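Local coordinates for protein tRNA dimethylallyltransferase (Bacillus halodurans, PDB 3EXA) that probably transfers a dimethylallyl group from dimethylallyl diphosphate to the adenine at position 37 of tRNAs that read codons beginning with uridine, at residues A[11-16]-A[206-211]; A[197-202]-A[288-293]; A[210-215]-A[262-267]. All coordinates share one frame; numbering follows the deposited sequence.

Contact 1: residues A[11-16]-A[206-211]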
ATOM      1  N   PRO A  11       4.972  34.433  -9.261  1.00 19.63           N
ATOM      2  CA  PRO A  11       3.917  34.220 -10.261  1.00 25.42           C
ATOM      3  C   PRO A  11       4.431  34.388 -11.690  1.00 25.17           C
ATOM      4  O   PRO A  11       5.630  34.548 -11.905  1.00 28.98           O
ATOM      5  CB  PRO A  11       2.882  35.279  -9.895  1.00 18.19           C
ATOM      6  CG  PRO A  11       3.733  36.388  -9.363  1.00 23.06           C
ATOM      7  CD  PRO A  11       4.699  35.642  -8.469  1.00 18.85           C
ATOM      8  N   THR A  12       3.524  34.357 -12.664  1.00 28.16           N
ATOM      9  CA  THR A  12       3.898  34.515 -14.071  1.00 21.06           C
ATOM     10  C   THR A  12       3.968  35.985 -14.454  1.00 21.92           C
ATOM     11  O   THR A  12       3.226  36.806 -13.923  1.00 20.96           O
ATOM     12  CB  THR A  12       2.860  33.895 -15.041  1.00 28.45           C
ATOM     13  OG1 THR A  12       2.145  32.837 -14.391  1.00 25.24           O
ATOM     14  CG2 THR A  12       3.561  33.352 -16.296  1.00 30.93           C
ATOM     15  N   ALA A  13       4.859  36.291 -15.392  1.00 25.19           N
ATOM     16  CA  ALA A  13       5.035  37.633 -15.921  1.00 21.62           C
ATOM     17  C   ALA A  13       5.826  38.614 -15.064  1.00 22.42           C
ATOM     18  O   ALA A  13       5.876  39.804 -15.376  1.00 19.93           O
ATOM     19  CB  ALA A  13       3.671  38.224 -16.269  1.00 24.11           C
ATOM     20  N   VAL A  14       6.459  38.128 -14.002  1.00 25.89           N
ATOM     21  CA  VAL A  14       7.255  39.003 -13.143  1.00 18.70           C
ATOM     22  C   VAL A  14       8.723  39.068 -13.561  1.00 18.63           C
ATOM     23  O   VAL A  14       9.534  39.673 -12.872  1.00 15.19           O
ATOM     24  CB  VAL A  14       7.211  38.558 -11.659  1.00 20.40           C
ATOM     25  CG1 VAL A  14       5.866  38.894 -11.048  1.00 19.96           C
ATOM     26  CG2 VAL A  14       7.479  37.070 -11.555  1.00 20.91           C
ATOM     27  N   GLY A  15       9.078  38.428 -14.668  1.00 13.75           N
ATOM     28  CA  GLY A  15      10.461  38.494 -15.112  1.00 17.70           C
ATOM     29  C   GLY A  15      11.385  37.486 -14.472  1.00 16.92           C
ATOM     30  O   GLY A  15      12.570  37.751 -14.279  1.00 23.24           O
ATOM     31  N   LYS A  16      10.836  36.320 -14.162  1.00 16.97           N
ATOM     32  CA  LYS A  16      11.573  35.239 -13.545  1.00 14.67           C
ATOM     33  C   LYS A  16      12.653  34.674 -14.474  1.00 23.60           C
ATOM     34  O   LYS A  16      13.722  34.261 -14.017  1.00 18.56           O
ATOM     35  CB  LYS A  16      10.591  34.148 -13.142  1.00  4.13           C
ATOM     36  CG  LYS A  16      10.752  33.683 -11.713  1.00 24.86           C
ATOM     37  CD  LYS A  16       9.415  33.460 -10.987  1.00 21.37           C
ATOM     38  CE  LYS A  16       8.549  32.404 -11.649  1.00 27.62           C
ATOM     39  NZ  LYS A  16       7.714  32.969 -12.739  1.00 23.58           N
ATOM     40  N   ASP A 206      -2.261  43.187 -15.942  1.00 14.61           N
ATOM     41  CA  ASP A 206      -2.205  43.661 -17.324  1.00 24.98           C
ATOM     42  C   ASP A 206      -1.151  42.903 -18.102  1.00 23.26           C
ATOM     43  O   ASP A 206      -1.365  42.544 -19.260  1.00 20.89           O
ATOM     44  CB  ASP A 206      -1.890  45.156 -17.382  1.00 25.91           C
ATOM     45  CG  ASP A 206      -3.038  46.008 -16.896  1.00 33.73           C
ATOM     46  OD1 ASP A 206      -2.896  47.246 -16.909  1.00 42.39           O
ATOM     47  OD2 ASP A 206      -4.081  45.446 -16.503  1.00 35.05           O
ATOM     48  N   ARG A 207      -0.005  42.658 -17.471  1.00 19.86           N
ATOM     49  CA  ARG A 207       1.057  41.932 -18.157  1.00 21.77           C
ATOM     50  C   ARG A 207       0.629  40.490 -18.423  1.00 14.07           C
ATOM     51  O   ARG A 207       1.116  39.867 -19.362  1.00  4.24           O
ATOM     52  CB  ARG A 207       2.359  41.964 -17.341  1.00 21.45           C
ATOM     53  CG  ARG A 207       3.108  43.299 -17.378  1.00 28.35           C
ATOM     54  CD  ARG A 207       4.148  43.348 -16.269  1.00 21.92           C
ATOM     55  NE  ARG A 207       5.153  42.309 -16.428  1.00 38.95           N
ATOM     56  CZ  ARG A 207       6.258  42.443 -17.154  1.00 45.55           C
ATOM     57  NH1 ARG A 207       6.498  43.584 -17.783  1.00 47.01           N
ATOM     58  NH2 ARG A 207       7.117  41.433 -17.261  1.00 51.80           N
ATOM     59  N   ILE A 208      -0.286  39.976 -17.600  1.00 12.52           N
ATOM     60  CA  ILE A 208      -0.777  38.615 -17.763  1.00 11.42           C
ATOM     61  C   ILE A 208      -1.782  38.567 -18.924  1.00 13.78           C
ATOM     62  O   ILE A 208      -1.779  37.617 -19.708  1.00 11.75           O
ATOM     63  CB  ILE A 208      -1.403  38.087 -16.446  1.00 17.89           C
ATOM     64  CG1 ILE A 208      -0.288  37.880 -15.403  1.00 16.24           C
ATOM     65  CG2 ILE A 208      -2.175  36.789 -16.685  1.00  5.82           C
ATOM     66  CD1 ILE A 208      -0.762  37.492 -14.028  1.00  5.80           C
ATOM     67  N   ASN A 209      -2.617  39.597 -19.052  1.00 19.35           N
ATOM     68  CA  ASN A 209      -3.581  39.642 -20.144  1.00 14.40           C
ATOM     69  C   ASN A 209      -2.852  39.795 -21.474  1.00 13.39           C
ATOM     70  O   ASN A 209      -3.199  39.155 -22.473  1.00 14.08           O
ATOM     71  CB  ASN A 209      -4.556  40.809 -19.990  1.00 13.00           C
ATOM     72  CG  ASN A 209      -5.384  40.722 -18.729  1.00  9.22           C
ATOM     73  OD1 ASN A 209      -5.793  39.641 -18.297  1.00 13.69           O
ATOM     74  ND2 ASN A 209      -5.654  41.871 -18.139  1.00 13.67           N
ATOM     75  N   ARG A 210      -1.845  40.650 -21.495  1.00  5.30           N
ATOM     76  CA  ARG A 210      -1.086  40.849 -22.715  1.00 17.91           C
ATOM     77  C   ARG A 210      -0.336  39.552 -23.061  1.00 20.06           C
ATOM     78  O   ARG A 210      -0.150  39.219 -24.230  1.00 20.12           O
ATOM     79  CB  ARG A 210      -0.113  42.026 -22.550  1.00 24.43           C
ATOM     80  CG  ARG A 210       0.917  42.157 -23.658  1.00 17.06           C
ATOM     81  CD  ARG A 210       0.253  42.225 -25.008  1.00 23.85           C
ATOM     82  NE  ARG A 210       1.237  42.348 -26.079  1.00 37.92           N
ATOM     83  CZ  ARG A 210       0.955  42.175 -27.364  1.00 41.97           C
ATOM     84  NH1 ARG A 210      -0.283  41.869 -27.731  1.00 46.25           N
ATOM     85  NH2 ARG A 210       1.904  42.309 -28.280  1.00 42.71           N
ATOM     86  N   ARG A 211       0.086  38.813 -22.045  1.00 21.31           N
ATOM     87  CA  ARG A 211       0.772  37.562 -22.307  1.00 21.01           C
ATOM     88  C   ARG A 211      -0.199  36.658 -23.066  1.00 21.04           C
ATOM     89  O   ARG A 211       0.189  35.981 -24.018  1.00 18.85           O
ATOM     90  CB  ARG A 211       1.193  36.892 -21.001  1.00 27.18           C
ATOM     91  CG  ARG A 211       2.604  36.324 -21.004  1.00 39.91           C
ATOM     92  CD  ARG A 211       2.621  34.805 -20.851  1.00 47.31           C
ATOM     93  NE  ARG A 211       1.615  34.313 -19.906  1.00 54.71           N
ATOM     94  CZ  ARG A 211       1.737  33.196 -19.191  1.00 59.33           C
ATOM     95  NH1 ARG A 211       0.766  32.822 -18.365  1.00 49.15           N
ATOM     96  NH2 ARG A 211       2.843  32.466 -19.279  1.00 52.26           N
TER
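Arg207 grips the carbonyl oxygen of Ala13 side-on, with two nitrogens converging on one acceptor. NE donates to Ala13 O over 2.8 Å, approaching nearly along the C=O axis, while the bond from Arg207 NH2 to Ala13 O is equally long and comes from above the carbonyl plane. The oxygen lies close to the plane of the guanidinium, and the bend of the arginine chain at chi3 (62°) sets NE beside the carbonyl. Arginine suits the place because its adjacent N-H groups can share one oxygen. Lys16 NZ donates to Pro11 O over 2.7 Å, from above the carbonyl plane, tying the two ends of the segment. Residues 11-16 belong to the P-loop (Walker A motif) between strand 4-9 and helix 16-25, predicted to bind ATP and, by similarity, substrate; helix 201-218 packs against this loop through Arg207, Ile208 and Arg211. Gly15, the N-cap residue of helix 16-25, has backbone angles at which a CB would press on the preceding carbonyl oxygen. Ala13 CB, small enough to sit against the helix, meets Ile208 CG1 at 4.1 Å. Thr12 CG2 lies over one face of the Arg211 guanidinium, offset toward its rim and 3.2 Å from NH2. An alanine in place of Arg211 would probably leave the Thr12 methyl without this flat cover. Ile208 also touches Ser267 and Ala271 of helix 256-279.

Contact 2: residues A[197-202]-A[288-293]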
ATOM      1  N   LEU A 197       9.941  36.986  -6.602  1.00 20.83           N
ATOM      2  CA  LEU A 197       9.708  38.173  -7.417  1.00 14.88           C
ATOM      3  C   LEU A 197       8.209  38.479  -7.420  1.00 20.08           C
ATOM      4  O   LEU A 197       7.395  37.613  -7.746  1.00 19.85           O
ATOM      5  CB  LEU A 197      10.202  37.933  -8.846  1.00 15.55           C
ATOM      6  CG  LEU A 197      11.656  37.436  -8.934  1.00 16.36           C
ATOM      7  CD1 LEU A 197      12.099  37.398 -10.391  1.00  6.92           C
ATOM      8  CD2 LEU A 197      12.563  38.349  -8.122  1.00  4.71           C
ATOM      9  N   THR A 198       7.857  39.706  -7.031  1.00 25.06           N
ATOM     10  CA  THR A 198       6.469  40.151  -6.964  1.00 21.19           C
ATOM     11  C   THR A 198       6.333  41.379  -7.806  1.00 22.24           C
ATOM     12  O   THR A 198       7.294  41.842  -8.420  1.00 21.66           O
ATOM     13  CB  THR A 198       6.038  40.627  -5.568  1.00 25.81           C
ATOM     14  OG1 THR A 198       6.869  40.034  -4.572  1.00 39.46           O
ATOM     15  CG2 THR A 198       4.580  40.277  -5.315  1.00 28.68           C
HETATM   16  N   MSE A 199       5.135  41.948  -7.759  1.00 21.83           N
HETATM   17  CA  MSE A 199       4.830  43.136  -8.529  1.00 25.92           C
HETATM   18  C   MSE A 199       3.458  43.644  -8.112  1.00 25.26           C
HETATM   19  O   MSE A 199       2.632  42.878  -7.619  1.00 27.72           O
HETATM   20  CB  MSE A 199       4.829  42.755 -10.006  1.00 27.42           C
HETATM   21  CG  MSE A 199       5.107  43.871 -10.985  1.00 30.58           C
HETATM   22 SE   MSE A 199       5.182  43.145 -12.802  1.00 35.33          SE
HETATM   23  CE  MSE A 199       7.029  42.605 -12.863  1.00 24.55           C
ATOM     24  N   GLU A 200       3.227  44.938  -8.305  1.00 29.10           N
ATOM     25  CA  GLU A 200       1.949  45.559  -7.969  1.00 27.34           C
ATOM     26  C   GLU A 200       0.801  44.841  -8.684  1.00 28.10           C
ATOM     27  O   GLU A 200       0.931  44.450  -9.846  1.00 23.05           O
ATOM     28  CB  GLU A 200       1.981  47.045  -8.356  1.00 26.88           C
ATOM     29  CG  GLU A 200       2.504  47.957  -7.249  1.00 48.69           C
ATOM     30  CD  GLU A 200       2.981  49.321  -7.750  1.00 56.19           C
ATOM     31  OE1 GLU A 200       2.298  49.936  -8.604  1.00 56.76           O
ATOM     32  OE2 GLU A 200       4.041  49.784  -7.272  1.00 57.12           O
ATOM     33  N   ARG A 201      -0.312  44.671  -7.970  1.00 32.01           N
ATOM     34  CA  ARG A 201      -1.520  43.986  -8.460  1.00 28.59           C
ATOM     35  C   ARG A 201      -1.911  44.273  -9.906  1.00 26.37           C
ATOM     36  O   ARG A 201      -1.818  43.404 -10.778  1.00 19.62           O
ATOM     37  CB  ARG A 201      -2.714  44.337  -7.552  1.00 36.95           C
ATOM     38  CG  ARG A 201      -3.990  43.517  -7.785  1.00 44.77           C
ATOM     39  CD  ARG A 201      -3.751  42.013  -7.589  1.00 54.63           C
ATOM     40  NE  ARG A 201      -3.259  41.666  -6.251  1.00 59.23           N
ATOM     41  CZ  ARG A 201      -2.818  40.458  -5.893  1.00 64.75           C
ATOM     42  NH1 ARG A 201      -2.796  39.456  -6.763  1.00 65.16           N
ATOM     43  NH2 ARG A 201      -2.388  40.249  -4.657  1.00 67.99           N
ATOM     44  N   ASP A 202      -2.372  45.497 -10.137  1.00 24.74           N
ATOM     45  CA  ASP A 202      -2.825  45.936 -11.449  1.00 27.62           C
ATOM     46  C   ASP A 202      -1.813  45.767 -12.573  1.00 28.64           C
ATOM     47  O   ASP A 202      -2.177  45.406 -13.692  1.00 32.52           O
ATOM     48  CB  ASP A 202      -3.264  47.396 -11.373  1.00 33.15           C
ATOM     49  CG  ASP A 202      -4.420  47.601 -10.421  1.00 36.68           C
ATOM     50  OD1 ASP A 202      -4.839  48.764 -10.244  1.00 46.98           O
ATOM     51  OD2 ASP A 202      -4.910  46.600  -9.852  1.00 40.03           O
ATOM     52  N   ASP A 288      10.533  43.474  -5.257  1.00 23.78           N
ATOM     53  CA  ASP A 288       9.491  44.091  -6.061  1.00 22.08           C
ATOM     54  C   ASP A 288      10.069  44.462  -7.422  1.00 23.68           C
ATOM     55  O   ASP A 288      11.053  45.190  -7.511  1.00 20.25           O
ATOM     56  CB  ASP A 288       8.965  45.334  -5.349  1.00 28.88           C
ATOM     57  CG  ASP A 288       7.666  45.834  -5.937  1.00 31.94           C
ATOM     58  OD1 ASP A 288       6.990  46.622  -5.246  1.00 36.83           O
ATOM     59  OD2 ASP A 288       7.324  45.451  -7.086  1.00 21.44           O
HETATM   60  N   MSE A 289       9.445  43.953  -8.477  1.00 22.61           N
HETATM   61  CA  MSE A 289       9.894  44.213  -9.834  1.00 23.55           C
HETATM   62  C   MSE A 289       9.021  45.243 -10.532  1.00 20.51           C
HETATM   63  O   MSE A 289       9.133  45.436 -11.740  1.00 19.20           O
HETATM   64  CB  MSE A 289       9.886  42.915 -10.648  1.00 24.14           C
HETATM   65  CG  MSE A 289      10.670  41.781 -10.005  1.00 20.78           C
HETATM   66 SE   MSE A 289      12.483  42.297  -9.583  1.00 39.42          SE
HETATM   67  CE  MSE A 289      13.308  41.768 -11.267  1.00 19.84           C
ATOM     68  N   THR A 290       8.143  45.889  -9.773  1.00 22.69           N
ATOM     69  CA  THR A 290       7.243  46.890 -10.333  1.00 32.70           C
ATOM     70  C   THR A 290       7.962  47.984 -11.116  1.00 39.99           C
ATOM     71  O   THR A 290       8.538  48.907 -10.529  1.00 37.74           O
ATOM     72  CB  THR A 290       6.420  47.571  -9.244  1.00 27.88           C
ATOM     73  OG1 THR A 290       5.648  46.588  -8.554  1.00 32.85           O
ATOM     74  CG2 THR A 290       5.485  48.603  -9.860  1.00 31.13           C
ATOM     75  N   ASP A 291       7.903  47.867 -12.441  1.00 45.23           N
ATOM     76  CA  ASP A 291       8.519  48.805 -13.371  1.00 50.72           C
ATOM     77  C   ASP A 291       9.643  49.605 -12.734  1.00 49.64           C
ATOM     78  O   ASP A 291       9.604  50.836 -12.683  1.00 45.00           O
ATOM     79  CB  ASP A 291       7.453  49.749 -13.948  1.00 61.31           C
ATOM     80  CG  ASP A 291       6.354  49.006 -14.727  1.00 67.63           C
ATOM     81  OD1 ASP A 291       5.410  49.678 -15.196  1.00 74.24           O
ATOM     82  OD2 ASP A 291       6.430  47.764 -14.872  1.00 60.06           O
ATOM     83  N   VAL A 292      10.645  48.891 -12.242  1.00 51.40           N
ATOM     84  CA  VAL A 292      11.782  49.531 -11.610  1.00 53.18           C
ATOM     85  C   VAL A 292      13.028  49.338 -12.475  1.00 47.80           C
ATOM     86  O   VAL A 292      12.981  48.688 -13.530  1.00 32.03           O
ATOM     87  CB  VAL A 292      12.011  48.980 -10.157  1.00 57.87           C
ATOM     88  CG1 VAL A 292      12.623  47.588 -10.190  1.00 58.18           C
ATOM     89  CG2 VAL A 292      12.887  49.941  -9.358  1.00 63.83           C
ATOM     90  N   ASP A 293      14.134  49.926 -12.029  1.00 40.38           N
ATOM     91  CA  ASP A 293      15.394  49.869 -12.755  1.00 37.49           C
ATOM     92  C   ASP A 293      15.993  48.473 -12.690  1.00 28.23           C
ATOM     93  O   ASP A 293      16.406  48.022 -11.630  1.00 27.44           O
ATOM     94  CB  ASP A 293      16.358  50.905 -12.170  1.00 34.88           C
ATOM     95  CG  ASP A 293      17.634  51.003 -12.948  1.00 41.54           C
ATOM     96  OD1 ASP A 293      17.573  51.134 -14.191  1.00 51.51           O
ATOM     97  OD2 ASP A 293      18.705  50.958 -12.320  1.00 51.28           O
TER
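Thr290 OG1 accepts from Glu200 N across the contact, over 2.9 Å, and itself donates to Asp288 OD2. That second bond, 2.5 Å from Thr290 OG1 to Asp288 OD2, meets the carboxylate on its syn side and close to its plane. The backbone Thr290 N also donates to Asp288 OD2, over 2.8 Å and from above the carboxylate plane, which makes an Asx turn; aspartate suits this place because its short side chain can reach forward to the backbone N-H two residues on. CG of Asp288 stands anti to its own backbone N (chi1 -166°), which starts the carboxylate toward that turn. Glu200 is the N-cap residue of helix 201-218. Threonine serves here as donor and acceptor at once, and its methyl is used too: CG2 packs 3.2 Å from Glu200 OE2, the two side chains crossing at about a right angle.

Thr198 pairs with Asp288 in a parallel bridge, where strand 191-198 meets strand 284-288, an outermost strand of the sheet in this P-loop fold. The bridge continues in a bond from Met289 N to Thr198 O, 3.0 Å and fairly straight (163°). Two selenomethionines also pack here: Met199 bends at chi3 (-86°), and its CE touches Met289 CB at 3.6 Å, while Met289 CG rests 4.0 Å from Leu197 CB. Leu197 and Met199 also touch Val14 of the P-loop.

Because the Thr290 proton goes to the aspartate, the hydroxyl oxygen is left to accept from Glu200 N. Glu200 OE2 and Asp288 OD1 lie 4.8 Å apart, so the two negative groups would probably disfavour each other somewhat, while the bonds from Thr290 to OD2 would probably ease the charge on Asp288.

Contact 3: residues A[210-215]-A[262-267]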
ATOM      1  N   ARG A 210      -1.845  40.650 -21.495  1.00  5.30           N
ATOM      2  CA  ARG A 210      -1.086  40.849 -22.715  1.00 17.91           C
ATOM      3  C   ARG A 210      -0.336  39.552 -23.061  1.00 20.06           C
ATOM      4  O   ARG A 210      -0.150  39.219 -24.230  1.00 20.12           O
ATOM      5  CB  ARG A 210      -0.113  42.026 -22.550  1.00 24.43           C
ATOM      6  CG  ARG A 210       0.917  42.157 -23.658  1.00 17.06           C
ATOM      7  CD  ARG A 210       0.253  42.225 -25.008  1.00 23.85           C
ATOM      8  NE  ARG A 210       1.237  42.348 -26.079  1.00 37.92           N
ATOM      9  CZ  ARG A 210       0.955  42.175 -27.364  1.00 41.97           C
ATOM     10  NH1 ARG A 210      -0.283  41.869 -27.731  1.00 46.25           N
ATOM     11  NH2 ARG A 210       1.904  42.309 -28.280  1.00 42.71           N
ATOM     12  N   ARG A 211       0.086  38.813 -22.045  1.00 21.31           N
ATOM     13  CA  ARG A 211       0.772  37.562 -22.307  1.00 21.01           C
ATOM     14  C   ARG A 211      -0.199  36.658 -23.066  1.00 21.04           C
ATOM     15  O   ARG A 211       0.189  35.981 -24.018  1.00 18.85           O
ATOM     16  CB  ARG A 211       1.193  36.892 -21.001  1.00 27.18           C
ATOM     17  CG  ARG A 211       2.604  36.324 -21.004  1.00 39.91           C
ATOM     18  CD  ARG A 211       2.621  34.805 -20.851  1.00 47.31           C
ATOM     19  NE  ARG A 211       1.615  34.313 -19.906  1.00 54.71           N
ATOM     20  CZ  ARG A 211       1.737  33.196 -19.191  1.00 59.33           C
ATOM     21  NH1 ARG A 211       0.766  32.822 -18.365  1.00 49.15           N
ATOM     22  NH2 ARG A 211       2.843  32.466 -19.279  1.00 52.26           N
ATOM     23  N   VAL A 212      -1.466  36.658 -22.652  1.00 16.89           N
ATOM     24  CA  VAL A 212      -2.480  35.824 -23.306  1.00 17.27           C
ATOM     25  C   VAL A 212      -2.679  36.213 -24.767  1.00 19.14           C
ATOM     26  O   VAL A 212      -2.683  35.358 -25.659  1.00 16.03           O
ATOM     27  CB  VAL A 212      -3.841  35.895 -22.573  1.00 11.98           C
ATOM     28  CG1 VAL A 212      -4.911  35.137 -23.362  1.00  8.01           C
ATOM     29  CG2 VAL A 212      -3.702  35.296 -21.201  1.00 10.24           C
ATOM     30  N   ASP A 213      -2.856  37.505 -25.008  1.00 23.75           N
ATOM     31  CA  ASP A 213      -3.033  37.972 -26.364  1.00 23.22           C
ATOM     32  C   ASP A 213      -1.805  37.527 -27.152  1.00 25.08           C
ATOM     33  O   ASP A 213      -1.928  37.022 -28.270  1.00 25.74           O
ATOM     34  CB  ASP A 213      -3.149  39.496 -26.410  1.00 26.23           C
ATOM     35  CG  ASP A 213      -4.241  40.032 -25.509  1.00 30.09           C
ATOM     36  OD1 ASP A 213      -5.305  39.392 -25.375  1.00 22.85           O
ATOM     37  OD2 ASP A 213      -4.033  41.124 -24.936  1.00 45.89           O
ATOM     38  N   GLN A 214      -0.620  37.707 -26.575  1.00 22.76           N
ATOM     39  CA  GLN A 214       0.600  37.294 -27.270  1.00 26.96           C
ATOM     40  C   GLN A 214       0.496  35.842 -27.720  1.00 21.74           C
ATOM     41  O   GLN A 214       0.848  35.519 -28.850  1.00 23.77           O
ATOM     42  CB  GLN A 214       1.819  37.439 -26.371  1.00 23.90           C
ATOM     43  CG  GLN A 214       2.672  38.649 -26.643  1.00 38.14           C
ATOM     44  CD  GLN A 214       3.762  38.785 -25.597  1.00 47.67           C
ATOM     45  OE1 GLN A 214       4.507  37.834 -25.338  1.00 53.96           O
ATOM     46  NE2 GLN A 214       3.857  39.960 -24.983  1.00 45.53           N
HETATM   47  N   MSE A 215       0.018  34.975 -26.834  1.00 11.98           N
HETATM   48  CA  MSE A 215      -0.129  33.567 -27.173  1.00 24.55           C
HETATM   49  C   MSE A 215      -1.108  33.390 -28.329  1.00 21.44           C
HETATM   50  O   MSE A 215      -0.879  32.580 -29.227  1.00 22.98           O
HETATM   51  CB  MSE A 215      -0.635  32.759 -25.979  1.00 22.92           C
HETATM   52  CG  MSE A 215       0.245  32.833 -24.756  1.00 23.29           C
HETATM   53 SE   MSE A 215      -0.429  31.805 -23.268  1.00 33.02          SE
HETATM   54  CE  MSE A 215       1.284  31.165 -22.614  1.00 29.05           C
ATOM     55  N   THR A 262     -11.809  33.735 -20.581  1.00 21.43           N
ATOM     56  CA  THR A 262     -11.705  32.769 -19.489  1.00 18.49           C
ATOM     57  C   THR A 262     -10.256  32.374 -19.217  1.00 19.12           C
ATOM     58  O   THR A 262      -9.864  32.154 -18.065  1.00 19.46           O
ATOM     59  CB  THR A 262     -12.551  31.516 -19.791  1.00 19.03           C
ATOM     60  OG1 THR A 262     -13.945  31.860 -19.732  1.00 22.05           O
ATOM     61  CG2 THR A 262     -12.260  30.404 -18.778  1.00 17.58           C
ATOM     62  N   LEU A 263      -9.466  32.294 -20.279  1.00 14.01           N
ATOM     63  CA  LEU A 263      -8.053  31.955 -20.155  1.00 15.41           C
ATOM     64  C   LEU A 263      -7.345  33.061 -19.393  1.00 13.64           C
ATOM     65  O   LEU A 263      -6.512  32.799 -18.530  1.00 18.31           O
ATOM     66  CB  LEU A 263      -7.415  31.803 -21.541  1.00 18.97           C
ATOM     67  CG  LEU A 263      -5.887  31.745 -21.594  1.00 16.00           C
ATOM     68  CD1 LEU A 263      -5.372  30.741 -20.576  1.00 13.59           C
ATOM     69  CD2 LEU A 263      -5.432  31.363 -22.991  1.00 19.09           C
ATOM     70  N   LYS A 264      -7.671  34.305 -19.722  1.00 13.71           N
ATOM     71  CA  LYS A 264      -7.054  35.430 -19.047  1.00 12.13           C
ATOM     72  C   LYS A 264      -7.386  35.413 -17.561  1.00 14.11           C
ATOM     73  O   LYS A 264      -6.510  35.602 -16.710  1.00  9.88           O
ATOM     74  CB  LYS A 264      -7.522  36.741 -19.669  1.00 10.91           C
ATOM     75  CG  LYS A 264      -6.866  37.049 -21.019  1.00 12.40           C
ATOM     76  CD  LYS A 264      -7.424  38.333 -21.635  1.00 14.01           C
ATOM     77  CE  LYS A 264      -6.665  38.732 -22.900  1.00 15.74           C
ATOM     78  NZ  LYS A 264      -7.134  40.036 -23.453  1.00 12.64           N
ATOM     79  N   ARG A 265      -8.658  35.184 -17.261  1.00 15.60           N
ATOM     80  CA  ARG A 265      -9.131  35.142 -15.892  1.00 17.49           C
ATOM     81  C   ARG A 265      -8.441  34.014 -15.138  1.00 18.54           C
ATOM     82  O   ARG A 265      -7.859  34.238 -14.074  1.00 12.24           O
ATOM     83  CB  ARG A 265     -10.648  34.964 -15.892  1.00 23.32           C
ATOM     84  CG  ARG A 265     -11.286  34.895 -14.521  1.00 38.21           C
ATOM     85  CD  ARG A 265     -12.670  35.549 -14.556  1.00 50.12           C
ATOM     86  NE  ARG A 265     -13.440  35.137 -15.728  1.00 60.02           N
ATOM     87  CZ  ARG A 265     -13.805  33.883 -15.984  1.00 72.62           C
ATOM     88  NH1 ARG A 265     -14.504  33.599 -17.078  1.00 70.44           N
ATOM     89  NH2 ARG A 265     -13.477  32.909 -15.144  1.00 77.10           N
ATOM     90  N   ASN A 266      -8.483  32.802 -15.686  1.00 18.87           N
ATOM     91  CA  ASN A 266      -7.823  31.688 -15.014  1.00 17.60           C
ATOM     92  C   ASN A 266      -6.331  31.966 -14.839  1.00 13.91           C
ATOM     93  O   ASN A 266      -5.750  31.575 -13.831  1.00 16.90           O
ATOM     94  CB  ASN A 266      -8.001  30.382 -15.791  1.00 22.78           C
ATOM     95  CG  ASN A 266      -9.447  29.959 -15.901  1.00 16.01           C
ATOM     96  OD1 ASN A 266     -10.266  30.282 -15.044  1.00 19.45           O
ATOM     97  ND2 ASN A 266      -9.767  29.222 -16.955  1.00 13.96           N
ATOM     98  N   SER A 267      -5.708  32.636 -15.809  1.00  9.89           N
ATOM     99  CA  SER A 267      -4.284  32.942 -15.701  1.00  8.68           C
ATOM    100  C   SER A 267      -4.013  33.899 -14.542  1.00 16.60           C
ATOM    101  O   SER A 267      -3.000  33.776 -13.849  1.00 18.47           O
ATOM    102  CB  SER A 267      -3.747  33.560 -16.998  1.00 17.24           C
ATOM    103  OG  SER A 267      -3.654  32.604 -18.041  1.00 12.96           O
TER
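Helices 210-215 and 262-267 run in roughly opposed directions, their axes 136° apart and 9.7 Å distant at closest approach, with Val212 and Lys264 nearest along the backbones. They are parts of helices 201-218 and 256-279, which pack together in this P-loop fold as a helix pair. Val212 is the apolar centre of the interface. Its CB and both methyls press against CG of Lys264, with CB 3.6 Å from that atom. The branched valine is compact enough to fit close to the neighbouring helix while still touching a second residue: CG1 meets Leu263 CD2 at 3.8 Å, the two side chains sliding past each other in opposite directions. Lysine suits its position because its methylenes can lie against the valine while its ammonium goes on to a charge. Its chain is extended beyond CG, and NZ forms a salt bridge with Asp213 OD1 at 2.7 Å, although as a hydrogen bond it is weak. Met215 and Leu263 both touch Leu220 of helix 220-229. Near Val212 CG2, Ser267 OG turns back to its own helix and donates to Leu263 O over 2.9 Å, reaching that oxygen from the face opposite to the one used by Ser267 N.

All three contacts use helix 201-218. Its beginning lies in contact 2, its middle faces the P-loop in contact 1, and from Arg210 on it meets helix 256-279 in contact 3. Centres of contacts 1 and 3 are about 9 Å apart, and these contacts share Arg210 and Arg211; those of contacts 1 and 2 are about 10 Å apart, and contacts 2 and 3 about 19 Å. Contacts 1 and 2 alternate along the chain, whereas contact 3 is nested inside the loop closed by contact 2. Packing of Met199 on Val14 and Arg207 links the end of strand 191-198 to the predicted nucleotide-binding loop. Contact 1 touches both others, while contacts 2 and 3 stay about 9 Å apart at their nearest atoms.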